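Long-range contacts in pyridine synthase TbtD (Thermobispora bispora, PDB 5WA4), which probably catalyses the formal [4+2] aza-cycloaddition that builds the pyridine core of the thiopeptide antibiotic thiomuracin, recognising its substrate through an N-terminal leader peptide: residues D23-D28 / G80-A85; D146-V151 / L325-L330; G267-E272 / Y314-N319. One frame throughout, in Å; residues are numbered along the deposited sequence.

In the fold
Contact 1 pairs helix 22-35 with helix 64-85 on the sheet side of the chain; its centre lies about 20 Å from the centre of the chain. Contact 2 joins helix 135-159 to helix 307-328 beside strand 44-49, where sheet side and helical side meet. Its centre is about 5 Å from the chain's centre and about 17 Å from the centre of contact 1, and D23 packs against the backbone of L328. Contact 3 lies within the helical part and also uses helix 307-328. Its centre is about 19 Å from that of contact 2, and it is nested in the loop that contact 2 closes. Contacts 1 and 3 lie on opposite sides of the chain's centre, about 34 Å apart between centres.

Contact 1 (D23-D28 / G80-A85); sequences DDLILD and GGYLRA
Y82 carries most of this contact. Its CG is anti to the backbone N (chi1 177°), which sends the ring from helix 64-85 toward helix 22-35. The tight, buried part is the ring face. CA of L25 sits over the Y82 ring, 3.9 Å from its centroid, in a CH-pi contact shifted toward the rim. The L25 side chain then runs obliquely to the ring, and its CD1 lies 3.9 Å from CD1 of Y82. The same L25 methyl reaches CD1 of L83 at 4.1 Å, so three buried side chains close this part. The segments cross at 136°, nearer antiparallel than parallel, with their axes 10.1 Å apart. Both helices belong to an alpha-beta part of the fold, where L25 also packs on L56 of the antiparallel sheet. The phenol end lies along the backbone of D24 and L25. CB of D24 is 3.2 Å from Y82 OH, but the hydroxyl is hydrogen-bonded to the hydroxyl of Y17, whose ring also meets that of Y82. The D24 and D28 side is partly exposed, and less of it is covered. CB of D28 comes to the ring edge, 3.6 Å from Y82 CD2. The carboxylates of D24 and D28 find partners outside the two segments: both form salt bridges with R159, and D24 also pairs with R86.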
ATOM      1  N   ASP E  23       5.886 -34.436  28.078  1.00 57.72           N
ATOM      2  CA  ASP E  23       5.947 -35.731  27.353  1.00 62.61           C
ATOM      3  C   ASP E  23       5.660 -36.916  28.293  1.00 66.69           C
ATOM      4  O   ASP E  23       5.288 -38.000  27.839  1.00 61.44           O
ATOM      5  CB  ASP E  23       7.318 -35.945  26.664  1.00 50.57           C
ATOM      6  CG  ASP E  23       7.440 -35.229  25.304  1.00 59.18           C
ATOM      7  OD1 ASP E  23       6.653 -34.307  25.026  1.00 66.51           O
ATOM      8  OD2 ASP E  23       8.352 -35.555  24.511  1.00 56.33           O
ATOM      9  N   ASP E  24       5.841 -36.707  29.601  1.00 68.11           N
ATOM     10  CA  ASP E  24       5.671 -37.782  30.581  1.00 68.77           C
ATOM     11  C   ASP E  24       4.235 -37.872  31.042  1.00 66.35           C
ATOM     12  O   ASP E  24       3.706 -38.969  31.218  1.00 68.98           O
ATOM     13  CB  ASP E  24       6.592 -37.588  31.800  1.00 73.29           C
ATOM     14  CG  ASP E  24       7.991 -38.179  31.598  1.00 71.03           C
ATOM     15  OD1 ASP E  24       8.130 -39.248  30.943  1.00 64.28           O
ATOM     16  OD2 ASP E  24       8.948 -37.549  32.101  1.00 73.59           O
ATOM     17  N   LEU E  25       3.615 -36.716  31.255  1.00 63.06           N
ATOM     18  CA  LEU E  25       2.200 -36.668  31.606  1.00 63.97           C
ATOM     19  C   LEU E  25       1.371 -37.327  30.517  1.00 64.69           C
ATOM     20  O   LEU E  25       0.367 -37.985  30.795  1.00 66.72           O
ATOM     21  CB  LEU E  25       1.740 -35.225  31.822  1.00 60.73           C
ATOM     22  CG  LEU E  25       0.232 -34.932  31.798  1.00 52.64           C
ATOM     23  CD1 LEU E  25      -0.524 -35.642  32.902  1.00 53.64           C
ATOM     24  CD2 LEU E  25       0.014 -33.448  31.905  1.00 50.23           C
ATOM     25  N   ILE E  26       1.804 -37.139  29.274  1.00 65.72           N
ATOM     26  CA  ILE E  26       1.134 -37.739  28.131  1.00 66.52           C
ATOM     27  C   ILE E  26       1.164 -39.253  28.283  1.00 67.19           C
ATOM     28  O   ILE E  26       0.109 -39.889  28.381  1.00 70.63           O
ATOM     29  CB  ILE E  26       1.786 -37.286  26.779  1.00 64.79           C
ATOM     30  CG1 ILE E  26       1.296 -35.888  26.391  1.00 59.28           C
ATOM     31  CG2 ILE E  26       1.492 -38.262  25.645  1.00 52.77           C
ATOM     32  CD1 ILE E  26       2.058 -35.284  25.242  1.00 53.53           C
ATOM     33  N   LEU E  27       2.368 -39.815  28.365  1.00 64.19           N
ATOM     34  CA  LEU E  27       2.559 -41.260  28.322  1.00 62.65           C
ATOM     35  C   LEU E  27       2.163 -42.011  29.596  1.00 65.47           C
ATOM     36  O   LEU E  27       1.740 -43.160  29.518  1.00 72.92           O
ATOM     37  CB  LEU E  27       4.018 -41.566  28.001  1.00 63.62           C
ATOM     38  CG  LEU E  27       4.522 -40.987  26.686  1.00 60.28           C
ATOM     39  CD1 LEU E  27       5.990 -41.328  26.453  1.00 57.94           C
ATOM     40  CD2 LEU E  27       3.659 -41.508  25.567  1.00 60.12           C
ATOM     41  N   ASP E  28       2.316 -41.381  30.760  1.00 65.93           N
ATOM     42  CA  ASP E  28       2.200 -42.087  32.045  1.00 68.50           C
ATOM     43  C   ASP E  28       0.910 -41.771  32.781  1.00 72.08           C
ATOM     44  O   ASP E  28       0.520 -42.480  33.709  1.00 70.60           O
ATOM     45  CB  ASP E  28       3.383 -41.748  32.967  1.00 64.16           C
ATOM     46  CG  ASP E  28       4.726 -42.218  32.416  1.00 71.62           C
ATOM     47  OD1 ASP E  28       4.741 -43.011  31.446  1.00 63.39           O
ATOM     48  OD2 ASP E  28       5.771 -41.796  32.976  1.00 74.27           O
ATOM     49  N   GLY E  80      -5.086 -38.091  37.782  1.00 85.93           N
ATOM     50  CA  GLY E  80      -4.877 -37.602  39.138  1.00 87.78           C
ATOM     51  C   GLY E  80      -3.792 -38.393  39.857  1.00 92.18           C
ATOM     52  O   GLY E  80      -3.079 -37.859  40.712  1.00 89.84           O
ATOM     53  N   GLY E  81      -3.664 -39.669  39.484  1.00 88.19           N
ATOM     54  CA  GLY E  81      -2.634 -40.543  40.008  1.00 80.28           C
ATOM     55  C   GLY E  81      -1.240 -40.142  39.576  1.00 83.76           C
ATOM     56  O   GLY E  81      -0.280 -40.265  40.348  1.00 86.69           O
ATOM     57  N   TYR E  82      -1.112 -39.672  38.338  1.00 80.58           N
ATOM     58  CA  TYR E  82       0.168 -39.164  37.865  1.00 75.14           C
ATOM     59  C   TYR E  82       0.522 -37.891  38.613  1.00 82.78           C
ATOM     60  O   TYR E  82       1.669 -37.696  39.030  1.00 79.79           O
ATOM     61  CB  TYR E  82       0.140 -38.900  36.363  1.00 67.35           C
ATOM     62  CG  TYR E  82       1.422 -38.297  35.826  1.00 68.62           C
ATOM     63  CD1 TYR E  82       1.653 -36.921  35.876  1.00 67.57           C
ATOM     64  CD2 TYR E  82       2.406 -39.103  35.271  1.00 67.81           C
ATOM     65  CE1 TYR E  82       2.825 -36.376  35.391  1.00 66.00           C
ATOM     66  CE2 TYR E  82       3.587 -38.561  34.782  1.00 68.11           C
ATOM     67  CZ  TYR E  82       3.790 -37.201  34.847  1.00 65.95           C
ATOM     68  OH  TYR E  82       4.957 -36.665  34.361  1.00 67.93           O
ATOM     69  N   LEU E  83      -0.476 -37.028  38.779  1.00 83.70           N
ATOM     70  CA  LEU E  83      -0.280 -35.705  39.364  1.00 83.30           C
ATOM     71  C   LEU E  83       0.281 -35.771  40.774  1.00 79.71           C
ATOM     72  O   LEU E  83       1.098 -34.943  41.160  1.00 80.05           O
ATOM     73  CB  LEU E  83      -1.602 -34.930  39.333  1.00 87.14           C
ATOM     74  CG  LEU E  83      -1.805 -34.022  38.106  1.00 81.56           C
ATOM     75  CD1 LEU E  83      -1.466 -34.739  36.822  1.00 68.31           C
ATOM     76  CD2 LEU E  83      -3.258 -33.588  38.038  1.00 79.05           C
ATOM     77  N   ARG E  84      -0.144 -36.774  41.531  1.00 86.16           N
ATOM     78  CA  ARG E  84       0.356 -36.970  42.884  1.00 82.43           C
ATOM     79  C   ARG E  84       1.777 -37.536  42.838  1.00 80.09           C
ATOM     80  O   ARG E  84       2.645 -37.130  43.610  1.00 75.16           O
ATOM     81  CB  ARG E  84      -0.573 -37.902  43.660  1.00 82.12           C
ATOM     82  CG  ARG E  84      -1.102 -37.319  44.969  1.00 99.08           C
ATOM     83  CD  ARG E  84      -2.604 -37.004  44.873  1.00 95.76           C
ATOM     84  NE  ARG E  84      -3.348 -38.132  44.312  1.00 98.00           N
ATOM     85  CZ  ARG E  84      -4.618 -38.089  43.917  1.00102.43           C
ATOM     86  NH1 ARG E  84      -5.332 -36.971  44.048  1.00 98.52           N
ATOM     87  NH2 ARG E  84      -5.183 -39.182  43.416  1.00 97.82           N
ATOM     88  N   ALA E  85       2.006 -38.456  41.904  1.00 77.96           N
ATOM     89  CA  ALA E  85       3.262 -39.193  41.808  1.00 71.86           C
ATOM     90  C   ALA E  85       4.445 -38.385  41.252  1.00 74.59           C
ATOM     91  O   ALA E  85       5.578 -38.603  41.661  1.00 75.67           O
ATOM     92  CB  ALA E  85       3.051 -40.443  40.962  1.00 71.85           C
TER

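Contact 2 (D146-V151 / L325-L330); sequences DTTPSV and LTRLGL
A Schellman motif ends helix 307-328 beside a kinked turn of helix 135-159. G329 has a positive phi (116°), and L330 N bonds back to the carbonyl O of L325, 3.1 Å away. Just before this turn, R327 reaches across to the other helix. Its CG is anti to the backbone N (chi1 -154°), and the chain stays extended as far as NE. The guanidinium therefore arrives end-on at T148. R327 NH2 donates to T148 OG1 at 3.2 Å, with an N-H...O angle of 158° and the oxygen near the guanidinium plane. The T148 hydroxyl is also bonded to the carbonyl O of Y144, one turn earlier, and R327 NH1 bonds to that same oxygen. T148 OG1 and Y144 O thus hold the two terminal nitrogens and help to set the rotation of the group. The helix kinks here, where P149 and S150 lack the regular bond to the turn before. Helices 135-159 and 307-328 meet close to the centre of the chain, next to strand 44-49 of the antiparallel sheet. F46 of that strand makes a cation-pi contact with R327. V151 CG2 lies over a guanidinium face, 3.5 Å from R327 NH1. The other V151 methyl, CG1, is 4.1 Å from L328 CD2. The V151 and L328 side chains run antiparallel alongside each other, and L328 CD2 also comes within 3.9 Å of V151 CA.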
ATOM      1  N   ASP E 146      -7.226 -39.887  15.100  1.00 64.69           N
ATOM      2  CA  ASP E 146      -6.661 -40.958  14.308  1.00 64.67           C
ATOM      3  C   ASP E 146      -5.138 -41.010  14.447  1.00 62.11           C
ATOM      4  O   ASP E 146      -4.537 -42.068  14.237  1.00 60.59           O
ATOM      5  CB  ASP E 146      -7.073 -40.805  12.839  1.00 62.72           C
ATOM      6  CG  ASP E 146      -8.576 -40.877  12.651  1.00 78.86           C
ATOM      7  OD1 ASP E 146      -9.264 -41.451  13.528  1.00 82.06           O
ATOM      8  OD2 ASP E 146      -9.079 -40.358  11.627  1.00 89.86           O
ATOM      9  N   THR E 147      -4.521 -39.884  14.816  1.00 56.06           N
ATOM     10  CA  THR E 147      -3.059 -39.791  14.880  1.00 55.90           C
ATOM     11  C   THR E 147      -2.472 -39.918  16.298  1.00 59.54           C
ATOM     12  O   THR E 147      -1.247 -39.865  16.478  1.00 58.98           O
ATOM     13  CB  THR E 147      -2.541 -38.469  14.271  1.00 54.27           C
ATOM     14  OG1 THR E 147      -3.328 -37.373  14.746  1.00 56.69           O
ATOM     15  CG2 THR E 147      -2.609 -38.516  12.764  1.00 59.72           C
ATOM     16  N   THR E 148      -3.327 -40.112  17.293  1.00 52.08           N
ATOM     17  CA  THR E 148      -2.849 -40.285  18.656  1.00 54.65           C
ATOM     18  C   THR E 148      -1.817 -41.425  18.885  1.00 65.05           C
ATOM     19  O   THR E 148      -0.816 -41.221  19.597  1.00 64.05           O
ATOM     20  CB  THR E 148      -4.014 -40.492  19.573  1.00 51.85           C
ATOM     21  OG1 THR E 148      -4.728 -39.258  19.674  1.00 63.46           O
ATOM     22  CG2 THR E 148      -3.534 -40.905  20.928  1.00 54.29           C
ATOM     23  N   PRO E 149      -2.036 -42.622  18.296  1.00 64.42           N
ATOM     24  CA  PRO E 149      -0.955 -43.607  18.460  1.00 59.19           C
ATOM     25  C   PRO E 149       0.327 -43.201  17.744  1.00 55.33           C
ATOM     26  O   PRO E 149       1.380 -43.775  18.017  1.00 62.74           O
ATOM     27  CB  PRO E 149      -1.536 -44.896  17.840  1.00 62.12           C
ATOM     28  CG  PRO E 149      -2.691 -44.454  17.009  1.00 60.36           C
ATOM     29  CD  PRO E 149      -3.233 -43.224  17.680  1.00 57.05           C
ATOM     30  N   SER E 150       0.247 -42.239  16.834  1.00 51.72           N
ATOM     31  CA  SER E 150       1.459 -41.740  16.199  1.00 61.65           C
ATOM     32  C   SER E 150       2.180 -40.781  17.144  1.00 63.73           C
ATOM     33  O   SER E 150       3.395 -40.540  17.010  1.00 61.41           O
ATOM     34  CB  SER E 150       1.150 -41.050  14.866  1.00 56.09           C
ATOM     35  OG  SER E 150       1.165 -41.983  13.809  1.00 52.74           O
ATOM     36  N   VAL E 151       1.424 -40.237  18.095  1.00 55.22           N
ATOM     37  CA  VAL E 151       2.004 -39.376  19.100  1.00 53.54           C
ATOM     38  C   VAL E 151       2.852 -40.216  20.054  1.00 60.45           C
ATOM     39  O   VAL E 151       4.064 -39.990  20.158  1.00 58.19           O
ATOM     40  CB  VAL E 151       0.942 -38.610  19.862  1.00 43.81           C
ATOM     41  CG1 VAL E 151       1.566 -37.808  20.971  1.00 51.42           C
ATOM     42  CG2 VAL E 151       0.227 -37.680  18.914  1.00 58.31           C
ATOM     43  N   LEU E 325       3.306 -32.179  14.769  1.00 47.83           N
ATOM     44  CA  LEU E 325       4.628 -31.887  15.305  1.00 43.34           C
ATOM     45  C   LEU E 325       4.533 -30.920  16.500  1.00 47.10           C
ATOM     46  O   LEU E 325       5.221 -31.110  17.493  1.00 49.01           O
ATOM     47  CB  LEU E 325       5.546 -31.306  14.223  1.00 33.30           C
ATOM     48  CG  LEU E 325       5.651 -32.107  12.930  1.00 38.54           C
ATOM     49  CD1 LEU E 325       6.520 -31.422  11.891  1.00 40.95           C
ATOM     50  CD2 LEU E 325       6.125 -33.526  13.174  1.00 44.70           C
ATOM     51  N   THR E 326       3.677 -29.906  16.430  1.00 47.03           N
ATOM     52  CA  THR E 326       3.471 -29.058  17.603  1.00 47.65           C
ATOM     53  C   THR E 326       2.926 -29.903  18.769  1.00 50.31           C
ATOM     54  O   THR E 326       3.212 -29.632  19.939  1.00 53.28           O
ATOM     55  CB  THR E 326       2.525 -27.846  17.296  1.00 41.28           C
ATOM     56  OG1 THR E 326       3.283 -26.792  16.692  1.00 42.00           O
ATOM     57  CG2 THR E 326       1.855 -27.297  18.571  1.00 25.96           C
ATOM     58  N   ARG E 327       2.170 -30.949  18.459  1.00 50.48           N
ATOM     59  CA  ARG E 327       1.621 -31.798  19.516  1.00 52.42           C
ATOM     60  C   ARG E 327       2.727 -32.696  20.105  1.00 56.35           C
ATOM     61  O   ARG E 327       2.617 -33.174  21.237  1.00 55.53           O
ATOM     62  CB  ARG E 327       0.481 -32.650  18.972  1.00 47.05           C
ATOM     63  CG  ARG E 327      -0.538 -33.079  19.979  1.00 46.40           C
ATOM     64  CD  ARG E 327      -1.553 -33.932  19.256  1.00 44.57           C
ATOM     65  NE  ARG E 327      -2.475 -34.612  20.151  1.00 47.85           N
ATOM     66  CZ  ARG E 327      -3.121 -35.724  19.818  1.00 52.92           C
ATOM     67  NH1 ARG E 327      -2.924 -36.264  18.620  1.00 52.26           N
ATOM     68  NH2 ARG E 327      -3.955 -36.300  20.677  1.00 51.86           N
ATOM     69  N   LEU E 328       3.784 -32.920  19.322  1.00 50.98           N
ATOM     70  CA  LEU E 328       4.933 -33.711  19.762  1.00 52.13           C
ATOM     71  C   LEU E 328       5.903 -32.899  20.636  1.00 58.55           C
ATOM     72  O   LEU E 328       6.770 -33.470  21.297  1.00 62.85           O
ATOM     73  CB  LEU E 328       5.701 -34.281  18.564  1.00 45.43           C
ATOM     74  CG  LEU E 328       4.973 -35.209  17.588  1.00 44.16           C
ATOM     75  CD1 LEU E 328       5.938 -35.762  16.549  1.00 40.94           C
ATOM     76  CD2 LEU E 328       4.272 -36.337  18.313  1.00 44.16           C
ATOM     77  N   GLY E 329       5.771 -31.575  20.624  1.00 50.33           N
ATOM     78  CA  GLY E 329       6.645 -30.721  21.397  1.00 41.02           C
ATOM     79  C   GLY E 329       7.517 -29.795  20.564  1.00 47.17           C
ATOM     80  O   GLY E 329       8.136 -28.880  21.112  1.00 60.57           O
ATOM     81  N   LEU E 330       7.580 -30.022  19.255  1.00 49.03           N
ATOM     82  CA  LEU E 330       8.394 -29.204  18.342  1.00 45.95           C
ATOM     83  C   LEU E 330       8.067 -27.725  18.462  1.00 44.71           C
ATOM     84  O   LEU E 330       6.902 -27.337  18.536  1.00 51.42           O
ATOM     85  CB  LEU E 330       8.201 -29.644  16.888  1.00 40.40           C
ATOM     86  CG  LEU E 330       9.428 -29.459  16.002  1.00 48.09           C
ATOM     87  CD1 LEU E 330      10.503 -30.465  16.417  1.00 50.11           C
ATOM     88  CD2 LEU E 330       9.100 -29.637  14.530  1.00 45.33           C
TER

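Contact 3 (G267-E272 / Y314-N319)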
ATOM      1  N   GLY E 267     -17.906 -27.735  -1.629  1.00 48.31           N
ATOM      2  CA  GLY E 267     -18.141 -26.472  -0.958  1.00 47.28           C
ATOM      3  C   GLY E 267     -18.313 -26.375   0.562  1.00 65.11           C
ATOM      4  O   GLY E 267     -19.027 -25.495   1.036  1.00 57.71           O
ATOM      5  N   GLU E 268     -17.635 -27.197   1.360  1.00 74.75           N
ATOM      6  CA  GLU E 268     -17.627 -26.883   2.796  1.00 72.82           C
ATOM      7  C   GLU E 268     -16.277 -26.549   3.436  1.00 78.86           C
ATOM      8  O   GLU E 268     -16.118 -26.783   4.631  1.00 83.35           O
ATOM      9  CB  GLU E 268     -18.246 -28.015   3.593  1.00 68.06           C
ATOM     10  CG  GLU E 268     -19.740 -28.043   3.528  1.00 77.64           C
ATOM     11  CD  GLU E 268     -20.216 -29.276   2.825  1.00 75.64           C
ATOM     12  OE1 GLU E 268     -19.467 -29.701   1.916  1.00 66.08           O
ATOM     13  OE2 GLU E 268     -21.315 -29.796   3.165  1.00 69.93           O
ATOM     14  N   LEU E 269     -15.331 -25.982   2.683  1.00 77.44           N
ATOM     15  CA  LEU E 269     -14.120 -25.405   3.296  1.00 94.38           C
ATOM     16  C   LEU E 269     -13.487 -24.367   2.340  1.00101.31           C
ATOM     17  O   LEU E 269     -13.876 -24.320   1.169  1.00 98.15           O
ATOM     18  CB  LEU E 269     -13.074 -26.504   3.634  1.00 92.99           C
ATOM     19  CG  LEU E 269     -13.267 -27.738   4.538  1.00 74.69           C
ATOM     20  CD1 LEU E 269     -12.183 -28.756   4.306  1.00 65.59           C
ATOM     21  CD2 LEU E 269     -13.347 -27.397   6.017  1.00 77.32           C
ATOM     22  N   THR E 270     -12.580 -23.516   2.856  1.00103.82           N
ATOM     23  CA  THR E 270     -11.400 -22.962   2.126  1.00103.94           C
ATOM     24  C   THR E 270     -10.576 -21.973   2.987  1.00120.87           C
ATOM     25  O   THR E 270      -9.976 -21.028   2.457  1.00122.25           O
ATOM     26  CB  THR E 270     -11.736 -22.223   0.784  1.00106.56           C
ATOM     27  OG1 THR E 270     -12.874 -22.806   0.136  1.00110.41           O
ATOM     28  CG2 THR E 270     -10.545 -22.307  -0.180  1.00106.60           C
ATOM     29  N   LEU E 271     -10.548 -22.199   4.305  1.00126.46           N
ATOM     30  CA  LEU E 271      -9.720 -21.425   5.235  1.00128.12           C
ATOM     31  C   LEU E 271      -8.334 -22.097   5.437  1.00134.53           C
ATOM     32  O   LEU E 271      -7.346 -21.547   4.952  1.00138.72           O
ATOM     33  CB  LEU E 271     -10.478 -21.233   6.567  1.00122.05           C
ATOM     34  CG  LEU E 271     -10.269 -20.051   7.524  1.00124.20           C
ATOM     35  CD1 LEU E 271     -11.567 -19.752   8.265  1.00118.66           C
ATOM     36  CD2 LEU E 271      -9.140 -20.349   8.510  1.00123.90           C
ATOM     37  N   GLU E 272      -8.298 -23.265   6.105  1.00139.67           N
ATOM     38  CA  GLU E 272      -7.112 -24.049   6.479  1.00127.30           C
ATOM     39  C   GLU E 272      -5.997 -23.998   5.436  1.00124.08           C
ATOM     40  O   GLU E 272      -5.462 -25.022   5.022  1.00100.51           O
ATOM     41  CB  GLU E 272      -7.560 -25.497   6.708  1.00117.58           C
ATOM     42  CG  GLU E 272      -7.704 -26.059   8.178  1.00112.75           C
ATOM     43  CD  GLU E 272      -6.457 -26.197   8.976  1.00104.95           C
ATOM     44  OE1 GLU E 272      -5.379 -25.963   8.420  1.00 95.68           O
ATOM     45  OE2 GLU E 272      -6.579 -26.475  10.190  1.00110.35           O
ATOM     46  N   TYR E 314      -3.853 -31.041  -0.313  1.00 47.52           N
ATOM     47  CA  TYR E 314      -2.456 -31.116   0.049  1.00 49.17           C
ATOM     48  C   TYR E 314      -2.130 -30.103   1.160  1.00 52.93           C
ATOM     49  O   TYR E 314      -1.637 -30.497   2.204  1.00 52.51           O
ATOM     50  CB  TYR E 314      -1.559 -30.882  -1.165  1.00 50.04           C
ATOM     51  CG  TYR E 314      -0.099 -30.856  -0.773  1.00 57.20           C
ATOM     52  CD1 TYR E 314       0.571 -32.028  -0.454  1.00 56.87           C
ATOM     53  CD2 TYR E 314       0.602 -29.661  -0.701  1.00 56.31           C
ATOM     54  CE1 TYR E 314       1.906 -32.013  -0.075  1.00 55.25           C
ATOM     55  CE2 TYR E 314       1.929 -29.633  -0.329  1.00 56.85           C
ATOM     56  CZ  TYR E 314       2.578 -30.811  -0.016  1.00 59.36           C
ATOM     57  OH  TYR E 314       3.899 -30.792   0.368  1.00 62.03           O
ATOM     58  N   ARG E 315      -2.426 -28.817   0.957  1.00 51.79           N
ATOM     59  CA  ARG E 315      -2.128 -27.834   1.984  1.00 51.60           C
ATOM     60  C   ARG E 315      -2.823 -28.148   3.315  1.00 53.33           C
ATOM     61  O   ARG E 315      -2.266 -27.879   4.378  1.00 57.23           O
ATOM     62  CB  ARG E 315      -2.455 -26.376   1.553  1.00 59.97           C
ATOM     63  CG  ARG E 315      -1.874 -25.859   0.195  1.00 72.87           C
ATOM     64  CD  ARG E 315      -1.303 -24.391   0.371  1.00 80.64           C
ATOM     65  NE  ARG E 315       0.105 -24.444   0.822  1.00104.54           N
ATOM     66  CZ  ARG E 315       1.176 -24.043   0.131  1.00 99.18           C
ATOM     67  NH1 ARG E 315       1.054 -23.389  -1.025  1.00105.20           N
ATOM     68  NH2 ARG E 315       2.382 -24.206   0.655  1.00 85.19           N
ATOM     69  N   LEU E 316      -4.007 -28.743   3.294  1.00 50.14           N
ATOM     70  CA  LEU E 316      -4.655 -29.032   4.571  1.00 52.37           C
ATOM     71  C   LEU E 316      -3.892 -30.140   5.302  1.00 55.68           C
ATOM     72  O   LEU E 316      -3.827 -30.185   6.540  1.00 48.23           O
ATOM     73  CB  LEU E 316      -6.117 -29.435   4.378  1.00 41.10           C
ATOM     74  CG  LEU E 316      -6.855 -29.655   5.698  1.00 42.84           C
ATOM     75  CD1 LEU E 316      -8.144 -28.856   5.788  1.00 62.54           C
ATOM     76  CD2 LEU E 316      -7.135 -31.130   5.885  1.00 48.50           C
ATOM     77  N   VAL E 317      -3.306 -31.034   4.515  1.00 54.53           N
ATOM     78  CA  VAL E 317      -2.776 -32.257   5.061  1.00 47.66           C
ATOM     79  C   VAL E 317      -1.307 -32.005   5.518  1.00 53.38           C
ATOM     80  O   VAL E 317      -0.908 -32.425   6.618  1.00 52.23           O
ATOM     81  CB  VAL E 317      -2.955 -33.412   4.028  1.00 41.42           C
ATOM     82  CG1 VAL E 317      -1.808 -33.547   3.056  1.00 34.19           C
ATOM     83  CG2 VAL E 317      -3.292 -34.679   4.711  1.00 45.31           C
ATOM     84  N   ILE E 318      -0.528 -31.254   4.740  1.00 48.30           N
ATOM     85  CA  ILE E 318       0.765 -30.804   5.238  1.00 52.21           C
ATOM     86  C   ILE E 318       0.559 -29.907   6.473  1.00 53.67           C
ATOM     87  O   ILE E 318       1.371 -29.915   7.392  1.00 51.90           O
ATOM     88  CB  ILE E 318       1.592 -30.048   4.164  1.00 47.60           C
ATOM     89  CG1 ILE E 318       3.046 -29.905   4.612  1.00 54.41           C
ATOM     90  CG2 ILE E 318       1.065 -28.681   3.931  1.00 53.90           C
ATOM     91  CD1 ILE E 318       3.914 -31.122   4.259  1.00 62.98           C
ATOM     92  N   ASN E 319      -0.539 -29.159   6.527  1.00 51.24           N
ATOM     93  CA  ASN E 319      -0.762 -28.329   7.699  1.00 54.73           C
ATOM     94  C   ASN E 319      -1.141 -29.147   8.914  1.00 51.32           C
ATOM     95  O   ASN E 319      -0.778 -28.810  10.043  1.00 53.48           O
ATOM     96  CB  ASN E 319      -1.822 -27.277   7.425  1.00 54.98           C
ATOM     97  CG  ASN E 319      -1.209 -25.936   7.142  1.00 67.02           C
ATOM     98  OD1 ASN E 319      -0.904 -25.607   5.989  1.00 61.53           O
ATOM     99  ND2 ASN E 319      -0.970 -25.163   8.202  1.00 73.34           N
TER
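The carbonyl O of Y314 is the best-held polar atom, gripped by two backbone N-H groups of its own helix. I318 N and V317 N each donate to Y314 O at 2.9 Å. The oxygen thus takes one bond from four residues on and one from three residues on. One residue along, N319 N bonds to R315 O at 3.0 Å. No hydrogen bond joins the loop 267-272 to the helix, and the contact is carried mainly by carbon atoms. L316 does most of the work from the helix side. Its CG is anti to the backbone N (chi1 -176°), and the end of the side chain comes nearer the loop. L316 CD1 meets E272 CB at 3.5 Å and lies close to E272 CG as well. The E272 side chain is roughly perpendicular to L316, its aliphatic part against the leucine tip. It bends at chi2 (-67°), and E272 OE1 comes only loosely to N319 CB, at 3.9 Å. E272 is the last residue modelled before the gap at 273-305, and L271 is poorly ordered, so this end is less certain. L269 adds a looser touch, its CD1 being 4.3 Å from L316 CD1. L269 also packs on L264, and L316 on A260, both of helix 244-265; R136 of helix 135-159 touches L269 and E272. G267, with positive phi, ends helix 244-265 in a Schellman motif. From there an irregular loop packs through L269 and E272 on helix 307-328, in the helical part of a lantibiotic dehydratase C-terminal-type fold.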